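PDB 3K0Y: putative TOXIN related protein from Parabacteroides distasonis ATCC 8503, which is of unknown function, a putative toxin-related, NigD-like protein that probably pairs an N-terminal OB domain with a C-terminal beta sandwich domain. Local coordinates for residues V106-N111 with L120-E125; H134-I139 with V169-S174; Y148-R153 with L186-W191; P177-E182 with K202-K207. All coordinates share one frame; numbering follows the deposited sequence.

Contact 1: residues V106-N111 with L120-E125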
# COMPACT_ATOMS: atom_id res chain seq x y z
N VAL A 106 -3.25 1.96 -15.87
CA VAL A 106 -2.16 1.16 -15.32
C VAL A 106 -2.43 -0.32 -15.59
O VAL A 106 -3.54 -0.73 -15.99
CB VAL A 106 -2.04 1.36 -13.80
CG1 VAL A 106 -1.85 2.91 -13.41
CG2 VAL A 106 -3.24 0.75 -13.09
N SER A 107 -1.42 -1.11 -15.28
CA SER A 107 -1.47 -2.57 -15.34
C SER A 107 -1.28 -3.16 -13.91
O SER A 107 -0.28 -2.88 -13.26
CB SER A 107 -0.30 -2.97 -16.21
OG SER A 107 -0.30 -4.33 -16.44
N ILE A 108 -2.25 -3.92 -13.41
CA ILE A 108 -2.07 -4.67 -12.17
C ILE A 108 -2.44 -6.16 -12.38
O ILE A 108 -3.54 -6.47 -12.74
CB ILE A 108 -2.93 -4.09 -11.04
CG1 ILE A 108 -2.71 -2.57 -10.85
CG2 ILE A 108 -2.63 -4.77 -9.73
CD1 ILE A 108 -3.71 -1.94 -9.87
N TYR A 109 -1.51 -7.08 -12.19
CA TYR A 109 -1.83 -8.47 -12.33
C TYR A 109 -2.38 -8.96 -11.00
O TYR A 109 -2.15 -8.36 -9.94
CB TYR A 109 -0.62 -9.27 -12.71
CG TYR A 109 -0.24 -9.05 -14.13
CD1 TYR A 109 0.37 -7.85 -14.57
CD2 TYR A 109 -0.55 -10.02 -15.08
CE1 TYR A 109 0.70 -7.67 -15.93
CE2 TYR A 109 -0.22 -9.85 -16.39
CZ TYR A 109 0.40 -8.67 -16.83
OH TYR A 109 0.66 -8.59 -18.18
N ASN A 110 -3.20 -9.96 -11.09
CA ASN A 110 -3.61 -10.77 -9.93
C ASN A 110 -2.36 -11.21 -9.12
O ASN A 110 -1.36 -11.75 -9.66
CB ASN A 110 -4.38 -11.99 -10.40
CG ASN A 110 -5.75 -11.65 -10.96
OD1 ASN A 110 -5.91 -11.17 -12.12
ND2 ASN A 110 -6.77 -11.84 -10.11
N ASN A 111 -2.43 -10.91 -7.85
CA ASN A 111 -1.41 -11.27 -6.84
C ASN A 111 -0.51 -10.10 -6.60
O ASN A 111 0.27 -10.17 -5.68
CB ASN A 111 -0.68 -12.58 -7.08
CG ASN A 111 -1.61 -13.73 -7.12
OD1 ASN A 111 -2.76 -13.61 -6.68
ND2 ASN A 111 -1.17 -14.82 -7.65
N LEU A 120 -3.41 -1.66 2.01
CA LEU A 120 -3.54 -2.18 0.67
C LEU A 120 -2.21 -1.92 -0.05
O LEU A 120 -1.83 -0.78 -0.24
CB LEU A 120 -4.69 -1.50 -0.07
CG LEU A 120 -4.92 -1.95 -1.51
CD1 LEU A 120 -5.49 -3.41 -1.53
CD2 LEU A 120 -5.77 -1.01 -2.35
N ASN A 121 -1.59 -2.99 -0.52
CA ASN A 121 -0.33 -2.98 -1.18
C ASN A 121 -0.51 -3.23 -2.66
O ASN A 121 -1.25 -4.13 -3.05
CB ASN A 121 0.55 -4.06 -0.59
CG ASN A 121 0.83 -3.85 0.87
OD1 ASN A 121 1.70 -3.07 1.23
ND2 ASN A 121 0.07 -4.54 1.74
N ILE A 122 0.16 -2.44 -3.48
CA ILE A 122 0.06 -2.54 -4.88
C ILE A 122 1.42 -2.49 -5.53
O ILE A 122 2.26 -1.69 -5.13
CB ILE A 122 -0.82 -1.43 -5.48
CG1 ILE A 122 -2.21 -1.43 -4.88
CG2 ILE A 122 -0.94 -1.65 -6.99
CD1 ILE A 122 -3.14 -0.29 -5.37
N TYR A 123 1.65 -3.39 -6.48
CA TYR A 123 2.72 -3.35 -7.46
C TYR A 123 2.04 -3.20 -8.81
O TYR A 123 1.27 -4.08 -9.22
CB TYR A 123 3.54 -4.67 -7.46
CG TYR A 123 4.68 -4.72 -8.46
CD1 TYR A 123 5.95 -4.27 -8.14
CD2 TYR A 123 4.48 -5.22 -9.75
CE1 TYR A 123 7.03 -4.33 -9.07
CE2 TYR A 123 5.52 -5.29 -10.70
CZ TYR A 123 6.79 -4.83 -10.34
OH TYR A 123 7.79 -4.88 -11.28
N PHE A 124 2.35 -2.12 -9.52
CA PHE A 124 1.64 -1.77 -10.76
C PHE A 124 2.63 -1.33 -11.80
O PHE A 124 3.79 -0.99 -11.47
CB PHE A 124 0.58 -0.67 -10.53
CG PHE A 124 1.17 0.71 -10.23
CD1 PHE A 124 1.53 1.05 -8.95
CD2 PHE A 124 1.37 1.63 -11.24
CE1 PHE A 124 2.10 2.30 -8.67
CE2 PHE A 124 1.97 2.89 -10.98
CZ PHE A 124 2.31 3.21 -9.70
N GLU A 125 2.22 -1.35 -13.05
CA GLU A 125 3.06 -0.86 -14.12
C GLU A 125 2.32 0.15 -14.93
O GLU A 125 1.12 0.15 -14.99
CB GLU A 125 3.49 -1.99 -15.06
CG GLU A 125 4.40 -3.04 -14.47
CD GLU A 125 4.62 -4.21 -15.44
OE1 GLU A 125 3.67 -5.01 -15.70
OE2 GLU A 125 5.75 -4.30 -15.93
O HOH W 1 1.88 -4.86 -13.81
O HOH W 2 1.09 -5.78 -11.53
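Ile122 is the first residue of 120-125 to meet the loop 106-111. The two segments are joined by a single antiparallel beta bridge in the NigD-like C-terminal beta sandwich domain. CG2 of Ile122 lies 4.0 Å from Ile108 CD1, and the two side chains cross at about a right angle. Both also touch Phe152 of strand 149-155. Tyr123 takes part through its backbone. Its carbonyl O accepts from a water at 2.9 Å, and this water accepts from Tyr109 N. The water therefore spans the step next to the bridge, where the two chains diverge; their touching parts run 115° apart. Phe124 packs on the apolar residues of the loop. Its CB is 3.8 Å from Ile108 CG1, and its CD2 is 4.1 Å from Val106 CG1. The ring is placed there with CG between the backbone N and the carbonyl carbon (chi1 70°). The CA of Phe124 also makes a CA-H...O contact with Ser107 O. Glu125 forms the bridge with Ser107. Ser107 N donates to Glu125 O, and Glu125 N donates to Ser107 O, both at 2.9 Å. A second water donates to Ser107 O and to the carboxylate, 2.6 Å from Glu125 OE1. The same OE1 approaches Tyr109 CE1 at 4.0 Å, with carboxylate and ring planes 52° apart.

Contact 2: residues H134-I139 with V169-S174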
# COMPACT_ATOMS: atom_id res chain seq x y z
N HIS A 134 4.15 11.35 -11.21
CA HIS A 134 2.79 10.83 -11.27
C HIS A 134 2.15 10.87 -9.86
O HIS A 134 2.83 10.65 -8.89
CB HIS A 134 2.78 9.41 -11.80
CG HIS A 134 3.32 9.26 -13.18
ND1 HIS A 134 3.03 8.16 -13.97
CD2 HIS A 134 4.15 10.05 -13.92
CE1 HIS A 134 3.64 8.30 -15.14
NE2 HIS A 134 4.32 9.44 -15.13
N PHE A 135 0.84 11.16 -9.79
CA PHE A 135 0.08 11.25 -8.55
C PHE A 135 -0.69 9.95 -8.39
O PHE A 135 -1.46 9.61 -9.26
CB PHE A 135 -0.91 12.40 -8.71
CG PHE A 135 -1.53 12.93 -7.44
CD1 PHE A 135 -0.86 12.90 -6.22
CD2 PHE A 135 -2.74 13.60 -7.53
CE1 PHE A 135 -1.40 13.48 -5.08
CE2 PHE A 135 -3.33 14.19 -6.40
CZ PHE A 135 -2.63 14.14 -5.15
N ILE A 136 -0.52 9.28 -7.25
CA ILE A 136 -0.99 7.91 -6.99
C ILE A 136 -1.91 8.01 -5.78
O ILE A 136 -1.49 8.48 -4.72
CB ILE A 136 0.20 6.96 -6.60
CG1 ILE A 136 1.32 7.00 -7.62
CG2 ILE A 136 -0.23 5.53 -6.51
CD1 ILE A 136 0.85 6.56 -9.04
N ASN A 137 -3.15 7.57 -5.92
CA ASN A 137 -4.10 7.65 -4.80
C ASN A 137 -5.11 6.51 -4.73
O ASN A 137 -5.37 5.82 -5.69
CB ASN A 137 -4.90 8.95 -4.90
CG ASN A 137 -4.08 10.16 -4.55
OD1 ASN A 137 -3.82 10.42 -3.38
ND2 ASN A 137 -3.63 10.88 -5.56
N LEU A 138 -5.71 6.40 -3.57
CA LEU A 138 -6.81 5.47 -3.34
C LEU A 138 -7.94 6.31 -2.74
O LEU A 138 -7.72 7.00 -1.74
CB LEU A 138 -6.39 4.41 -2.34
CG LEU A 138 -7.36 3.25 -2.16
CD1 LEU A 138 -7.34 2.37 -3.39
CD2 LEU A 138 -6.98 2.46 -0.89
N ILE A 139 -9.11 6.27 -3.36
CA ILE A 139 -10.26 7.06 -2.92
C ILE A 139 -11.52 6.26 -2.77
O ILE A 139 -11.66 5.15 -3.32
CB ILE A 139 -10.55 8.21 -3.84
CG1 ILE A 139 -11.11 7.72 -5.19
CG2 ILE A 139 -9.28 9.07 -4.02
CD1 ILE A 139 -11.53 8.89 -6.12
N VAL A 169 3.24 1.00 -4.04
CA VAL A 169 2.55 1.89 -3.12
C VAL A 169 1.87 1.05 -2.03
O VAL A 169 1.52 -0.13 -2.23
CB VAL A 169 1.54 2.79 -3.91
CG1 VAL A 169 0.40 1.91 -4.57
CG2 VAL A 169 0.98 3.89 -3.04
N ALA A 170 1.62 1.68 -0.89
CA ALA A 170 0.84 1.12 0.21
C ALA A 170 -0.10 2.18 0.71
O ALA A 170 0.31 3.34 0.87
CB ALA A 170 1.77 0.68 1.33
N PHE A 171 -1.38 1.80 0.88
CA PHE A 171 -2.42 2.69 1.41
C PHE A 171 -2.92 2.21 2.78
O PHE A 171 -3.31 1.05 2.96
CB PHE A 171 -3.60 2.79 0.43
CG PHE A 171 -3.23 3.38 -0.91
CD1 PHE A 171 -3.02 4.75 -1.05
CD2 PHE A 171 -3.14 2.58 -2.04
CE1 PHE A 171 -2.71 5.29 -2.28
CE2 PHE A 171 -2.85 3.16 -3.29
CZ PHE A 171 -2.62 4.47 -3.42
N ASN A 172 -2.88 3.10 3.76
CA ASN A 172 -3.30 2.78 5.11
C ASN A 172 -4.82 2.68 5.08
O ASN A 172 -5.51 3.62 4.70
CB ASN A 172 -2.79 3.87 6.06
CG ASN A 172 -2.94 3.52 7.52
OD1 ASN A 172 -3.91 2.88 7.91
ND2 ASN A 172 -2.03 4.01 8.35
N LEU A 173 -5.34 1.52 5.48
CA LEU A 173 -6.80 1.31 5.46
C LEU A 173 -7.49 1.59 6.78
O LEU A 173 -8.67 1.29 6.94
CB LEU A 173 -7.13 -0.13 5.05
CG LEU A 173 -6.62 -0.51 3.67
CD1 LEU A 173 -6.93 -1.98 3.33
CD2 LEU A 173 -7.20 0.41 2.63
N SER A 174 -6.77 2.16 7.72
CA SER A 174 -7.29 2.26 9.06
C SER A 174 -8.48 3.23 9.17
O SER A 174 -9.15 3.23 10.16
CB SER A 174 -6.17 2.67 10.03
OG SER A 174 -5.77 4.00 9.80
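The core between the two sheets of the beta sandwich is filled here by Phe171 and Leu138, with Ile136 and Val169 beside them. No hydrogen bond joins the segments. Strand 135-139 and strand 169-172 lie in different sheets, with axes 8.2 Å apart at closest approach. Phe171 is the central group. One face of its ring is turned to Leu138. Leu138 CB sits over the ring centre, 3.5 Å from the Phe171 centroid and 7° off the normal, a CH-pi contact. The CD2 branch of Leu138 reaches back to Phe171 CB at 3.6 Å. Backbone also meets the ring, with Phe171 CE1 3.4 Å from Leu138 N. On the opposite face lies Val169 CG2, offset toward the rim. Ile136 closes this end of the patch: its CG2 is 4.0 Å from both Val169 CG2 and Phe171 CZ. At the other end, Leu138 CD2 meets Leu173 CD2 at 4.1 Å. Just beyond Phe171 the strand gives way to an Asx turn, in which Asn172 OD1 accepts from both N and OG of Ser174. Phe152 and Lys87 also touch Phe171. The strands cross at -34°, close to the value of about -30° that characterises aligned face-to-face packing in beta sandwiches.

Contact 3: residues Y148-R153 with L186-W191; sequences YTLEFR and LVVNYW
Leu150 donates its N-H to Val187 O across 2.7 Å, nearly along the C=O axis. Its own O accepts from Asn189 N at 2.9 Å, so both backbone polar atoms of Leu150 are used within this parallel strand pair. CD1 of its side chain, anti to CA (chi2 161°), lies 3.7 Å from Leu186 CD1. Phe152 continues the pattern, its N donating to Asn189 O at 2.7 Å. The direct bonds then stop: a water donates to Phe152 O and accepts from Trp191 N. The CB of Tyr190 meets the Phe152 ring at its edge. Trp191 makes the main side-chain contact on the face that carries Thr149 and Glu151. The far corner of its indole rests against the Glu151-Arg153 pair. Trp191 CH2 is 3.4 Å from Glu151 CD, which lies at the indole edge, and the carboxylate and ring planes are nearly perpendicular (87°). Trp191 CZ3 sits 3.5 Å from Arg153 NE, over one face of the guanidinium. The two planes are 54° apart, so the groups are tilted and not stacked flat. NE and NH2 of Arg153 both grip Glu151 OE1, forming a salt bridge with NH2 at 2.8 Å. Arg153 NH1 makes a second salt bridge, to Asp98 of helix 97-101. In the sheet, strand 135-139 flanks 149-155, and strand 195-203 flanks 184-192.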
# COMPACT_ATOMS: atom_id res chain seq x y z
N TYR A 148 -16.63 0.12 1.44
CA TYR A 148 -15.60 -0.87 1.11
C TYR A 148 -15.35 -1.01 -0.37
O TYR A 148 -14.77 -2.01 -0.79
CB TYR A 148 -15.98 -2.21 1.71
CG TYR A 148 -16.11 -2.12 3.19
CD1 TYR A 148 -15.01 -1.85 3.98
CD2 TYR A 148 -17.35 -2.26 3.82
CE1 TYR A 148 -15.11 -1.74 5.35
CE2 TYR A 148 -17.47 -2.19 5.23
CZ TYR A 148 -16.34 -1.92 5.97
OH TYR A 148 -16.38 -1.82 7.33
N THR A 149 -15.79 -0.02 -1.15
CA THR A 149 -15.53 0.04 -2.58
C THR A 149 -14.57 1.23 -2.75
O THR A 149 -14.90 2.40 -2.39
CB THR A 149 -16.81 0.22 -3.47
OG1 THR A 149 -17.71 -0.90 -3.33
CG2 THR A 149 -16.43 0.37 -4.96
N LEU A 150 -13.39 0.94 -3.31
CA LEU A 150 -12.34 1.93 -3.49
C LEU A 150 -11.92 2.03 -4.94
O LEU A 150 -12.19 1.12 -5.74
CB LEU A 150 -11.16 1.59 -2.62
CG LEU A 150 -11.44 1.36 -1.14
CD1 LEU A 150 -10.25 0.57 -0.50
CD2 LEU A 150 -11.60 2.67 -0.42
N GLU A 151 -11.29 3.15 -5.30
CA GLU A 151 -10.73 3.32 -6.62
C GLU A 151 -9.24 3.68 -6.51
O GLU A 151 -8.87 4.60 -5.78
CB GLU A 151 -11.41 4.45 -7.38
CG GLU A 151 -12.82 4.28 -7.65
CD GLU A 151 -13.47 5.49 -8.36
OE1 GLU A 151 -12.88 6.59 -8.45
OE2 GLU A 151 -14.60 5.31 -8.83
N PHE A 152 -8.41 2.94 -7.22
CA PHE A 152 -7.02 3.22 -7.32
C PHE A 152 -6.87 4.14 -8.50
O PHE A 152 -7.24 3.81 -9.60
CB PHE A 152 -6.21 1.94 -7.53
CG PHE A 152 -4.75 2.18 -7.79
CD1 PHE A 152 -3.97 2.79 -6.83
CD2 PHE A 152 -4.19 1.84 -8.99
CE1 PHE A 152 -2.63 3.04 -7.07
CE2 PHE A 152 -2.84 2.06 -9.24
CZ PHE A 152 -2.05 2.65 -8.27
N ARG A 153 -6.30 5.30 -8.26
CA ARG A 153 -6.22 6.35 -9.24
C ARG A 153 -4.76 6.72 -9.56
O ARG A 153 -3.88 6.68 -8.67
CB ARG A 153 -6.96 7.55 -8.65
CG ARG A 153 -8.43 7.29 -8.45
CD ARG A 153 -9.06 7.67 -9.71
NE ARG A 153 -10.50 7.78 -9.64
CZ ARG A 153 -11.21 8.38 -10.58
NH1 ARG A 153 -10.61 8.92 -11.61
NH2 ARG A 153 -12.52 8.40 -10.49
N LEU A 186 -13.70 -6.22 0.01
CA LEU A 186 -13.14 -4.94 -0.37
C LEU A 186 -12.98 -5.02 -1.87
O LEU A 186 -12.37 -5.96 -2.38
CB LEU A 186 -11.81 -4.73 0.33
CG LEU A 186 -11.13 -3.36 0.27
CD1 LEU A 186 -11.85 -2.35 1.11
CD2 LEU A 186 -9.65 -3.40 0.70
N VAL A 187 -13.60 -4.10 -2.56
CA VAL A 187 -13.59 -4.02 -4.01
C VAL A 187 -12.68 -2.81 -4.34
O VAL A 187 -12.92 -1.69 -3.88
CB VAL A 187 -15.03 -3.86 -4.57
CG1 VAL A 187 -15.03 -3.58 -6.07
CG2 VAL A 187 -15.88 -5.15 -4.26
N VAL A 188 -11.64 -3.06 -5.13
CA VAL A 188 -10.79 -2.02 -5.60
C VAL A 188 -10.87 -1.98 -7.12
O VAL A 188 -10.38 -2.90 -7.79
CB VAL A 188 -9.33 -2.26 -5.18
CG1 VAL A 188 -8.45 -1.13 -5.71
CG2 VAL A 188 -9.20 -2.39 -3.67
N ASN A 189 -11.43 -0.89 -7.64
CA ASN A 189 -11.46 -0.56 -9.04
C ASN A 189 -10.21 0.20 -9.48
O ASN A 189 -9.63 0.99 -8.70
CB ASN A 189 -12.72 0.27 -9.31
CG ASN A 189 -13.99 -0.53 -9.09
OD1 ASN A 189 -14.14 -1.57 -9.69
ND2 ASN A 189 -14.84 -0.11 -8.20
N TYR A 190 -9.75 -0.07 -10.70
CA TYR A 190 -8.62 0.65 -11.31
C TYR A 190 -8.87 0.67 -12.80
O TYR A 190 -9.70 -0.08 -13.29
CB TYR A 190 -7.28 -0.03 -10.98
CG TYR A 190 -7.20 -1.46 -11.43
CD1 TYR A 190 -7.80 -2.46 -10.71
CD2 TYR A 190 -6.49 -1.81 -12.57
CE1 TYR A 190 -7.75 -3.76 -11.13
CE2 TYR A 190 -6.43 -3.11 -12.99
CZ TYR A 190 -7.05 -4.08 -12.26
OH TYR A 190 -7.00 -5.40 -12.67
N TRP A 191 -8.15 1.52 -13.53
CA TRP A 191 -8.36 1.68 -14.96
C TRP A 191 -7.17 1.23 -15.74
O TRP A 191 -6.02 1.50 -15.38
CB TRP A 191 -8.78 3.11 -15.32
CG TRP A 191 -10.15 3.31 -14.83
CD1 TRP A 191 -11.34 2.91 -15.44
CD2 TRP A 191 -10.51 3.82 -13.54
NE1 TRP A 191 -12.41 3.18 -14.60
CE2 TRP A 191 -11.93 3.74 -13.44
CE3 TRP A 191 -9.78 4.33 -12.46
CZ2 TRP A 191 -12.61 4.18 -12.31
CZ3 TRP A 191 -10.47 4.77 -11.35
CH2 TRP A 191 -11.86 4.70 -11.28
O HOH W 3 -6.27 2.86 -12.04

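Contact 4: residues P177-E182 with K202-K207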
# COMPACT_ATOMS: atom_id res chain seq x y z
N PRO A 177 -14.45 2.02 7.82
CA PRO A 177 -15.24 1.74 9.03
C PRO A 177 -14.88 0.39 9.64
O PRO A 177 -14.53 -0.58 8.92
CB PRO A 177 -16.71 1.81 8.56
CG PRO A 177 -16.70 2.34 7.12
CD PRO A 177 -15.27 2.06 6.59
N ASP A 178 -14.93 0.34 10.96
CA ASP A 178 -14.58 -0.88 11.69
C ASP A 178 -15.48 -2.00 11.21
O ASP A 178 -16.66 -1.80 11.07
CB ASP A 178 -14.70 -0.70 13.20
CG ASP A 178 -13.89 -1.75 13.97
OD1 ASP A 178 -14.07 -2.97 13.72
OD2 ASP A 178 -13.05 -1.37 14.80
N THR A 179 -14.91 -3.15 10.88
CA THR A 179 -15.72 -4.28 10.44
C THR A 179 -16.17 -5.07 11.66
O THR A 179 -16.77 -6.11 11.51
CB THR A 179 -14.95 -5.24 9.52
OG1 THR A 179 -13.97 -5.93 10.29
CG2 THR A 179 -14.31 -4.50 8.36
N LYS A 180 -15.89 -4.52 12.84
CA LYS A 180 -15.97 -5.22 14.12
C LYS A 180 -14.78 -6.17 14.02
O LYS A 180 -13.66 -5.70 13.70
CB LYS A 180 -17.32 -5.90 14.31
CG LYS A 180 -18.54 -5.06 13.87
CD LYS A 180 -18.47 -3.59 14.25
CE LYS A 180 -19.77 -2.85 13.90
NZ LYS A 180 -20.65 -2.60 15.08
N GLY A 181 -14.96 -7.48 14.25
CA GLY A 181 -13.90 -8.45 13.89
C GLY A 181 -14.38 -9.48 12.87
O GLY A 181 -13.92 -10.63 12.88
N GLU A 182 -15.32 -9.08 12.01
CA GLU A 182 -15.80 -9.88 10.88
C GLU A 182 -15.01 -9.50 9.62
O GLU A 182 -14.50 -8.39 9.49
CB GLU A 182 -17.30 -9.59 10.60
CG GLU A 182 -18.34 -10.49 11.32
CD GLU A 182 -19.78 -10.34 10.70
OE1 GLU A 182 -19.94 -10.71 9.51
OE2 GLU A 182 -20.72 -9.85 11.37
N LYS A 202 -10.54 -9.81 0.66
CA LYS A 202 -11.17 -9.97 1.96
C LYS A 202 -10.47 -9.01 2.88
O LYS A 202 -9.26 -8.94 2.84
CB LYS A 202 -10.98 -11.41 2.47
CG LYS A 202 -11.67 -12.45 1.66
CD LYS A 202 -13.14 -12.35 1.85
CE LYS A 202 -13.91 -13.49 1.21
NZ LYS A 202 -15.35 -13.13 0.95
N TYR A 203 -11.23 -8.32 3.72
CA TYR A 203 -10.73 -7.31 4.68
C TYR A 203 -11.43 -7.40 6.05
O TYR A 203 -12.67 -7.36 6.16
CB TYR A 203 -10.92 -5.91 4.12
CG TYR A 203 -10.48 -4.84 5.09
CD1 TYR A 203 -9.12 -4.66 5.39
CD2 TYR A 203 -11.39 -4.03 5.73
CE1 TYR A 203 -8.69 -3.70 6.30
CE2 TYR A 203 -10.98 -3.07 6.66
CZ TYR A 203 -9.62 -2.91 6.92
OH TYR A 203 -9.21 -1.97 7.84
N ASN A 204 -10.63 -7.46 7.10
CA ASN A 204 -11.12 -7.48 8.46
C ASN A 204 -10.34 -6.40 9.20
O ASN A 204 -9.13 -6.39 9.09
CB ASN A 204 -10.87 -8.87 9.08
CG ASN A 204 -11.49 -9.04 10.48
OD1 ASN A 204 -11.37 -8.17 11.34
ND2 ASN A 204 -12.14 -10.17 10.70
N SER A 205 -11.01 -5.48 9.90
CA SER A 205 -10.29 -4.43 10.65
C SER A 205 -9.36 -4.99 11.73
O SER A 205 -8.43 -4.31 12.15
CB SER A 205 -11.27 -3.46 11.32
OG SER A 205 -12.06 -2.83 10.36
N ASP A 206 -9.64 -6.19 12.21
CA ASP A 206 -8.75 -6.85 13.15
C ASP A 206 -7.58 -7.56 12.41
O ASP A 206 -7.79 -8.60 11.82
CB ASP A 206 -9.57 -7.86 13.98
CG ASP A 206 -8.81 -8.41 15.15
OD1 ASP A 206 -7.75 -7.88 15.49
OD2 ASP A 206 -9.28 -9.38 15.74
N LYS A 207 -6.38 -6.98 12.45
CA LYS A 207 -5.15 -7.55 11.81
C LYS A 207 -4.86 -8.98 12.21
O LYS A 207 -4.46 -9.81 11.40
CB LYS A 207 -3.91 -6.75 12.19
CG LYS A 207 -3.90 -5.32 11.71
CD LYS A 207 -2.48 -4.82 11.57
CE LYS A 207 -2.31 -3.40 12.06
NZ LYS A 207 -0.87 -3.16 12.17
O HOH W 4 -11.18 -0.54 9.44
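Thr179 and Ser205 exchange hydrogen bonds, each hydroxyl accepting from the other residue's backbone. Thr179 N donates to Ser205 OG at 2.9 Å, and Ser205 N donates to Thr179 OG1 at 3.0 Å. OG1 of Thr179 lies between the backbone N and the carbonyl carbon (chi1 70°). From there it also donates to Glu182 O, at 2.6 Å. This hydroxyl thus bridges a type II' beta turn, Thr179 to Glu182, whose own backbone bond from Glu182 N to Thr179 O is weak. The turn lies just before strand 184-192 of the beta sandwich, and its partner 202-207 begins on strand 195-203. Asn204 is used at both ends of its amide. Its ND2 donates to Gly181 O at 2.9 Å, coming from above that carbonyl plane (78° out of it). Thr183 OG1 is a further partner of ND2. Asn204 OD1 accepts from Asp206 N at 2.8 Å, which makes an Asx turn. A water pairs with Ser205 OG at 2.6 Å and with Tyr203 OH. Pro177 O accepts a weak bond from it, and Tyr148 OH also bonds this carbonyl. The methyl CG2 of Thr179 rests 4.0 Å from Tyr203 CD2.

Overall arrangement
Contacts 1, 2 and 3 meet around the sandwich core, with centres 10 to 12 Å apart. Contacts 1 and 2 share a sheet: Ile122 N lies 3.0 Å from Val169 O, a probable backbone bond. Contacts 2 and 3 share the other sheet, where Asn137 O is 2.8 Å from Arg153 N. Contacts 1 and 3 are joined by a probable hydrogen bond, Val106 N to Trp191 O at 2.8 Å. Phe152 of contact 3 packs on Ile136 of contact 2. Contact 4 lies at one end, its centre about 17 Å from that of contact 3. The two touch where Leu186 CB is 4.1 Å from Tyr203 CB. A bound nonaethylene glycol, probably from the crystallisation liquor, lies about 4 Å from the Tyr123 side chain in contact 1.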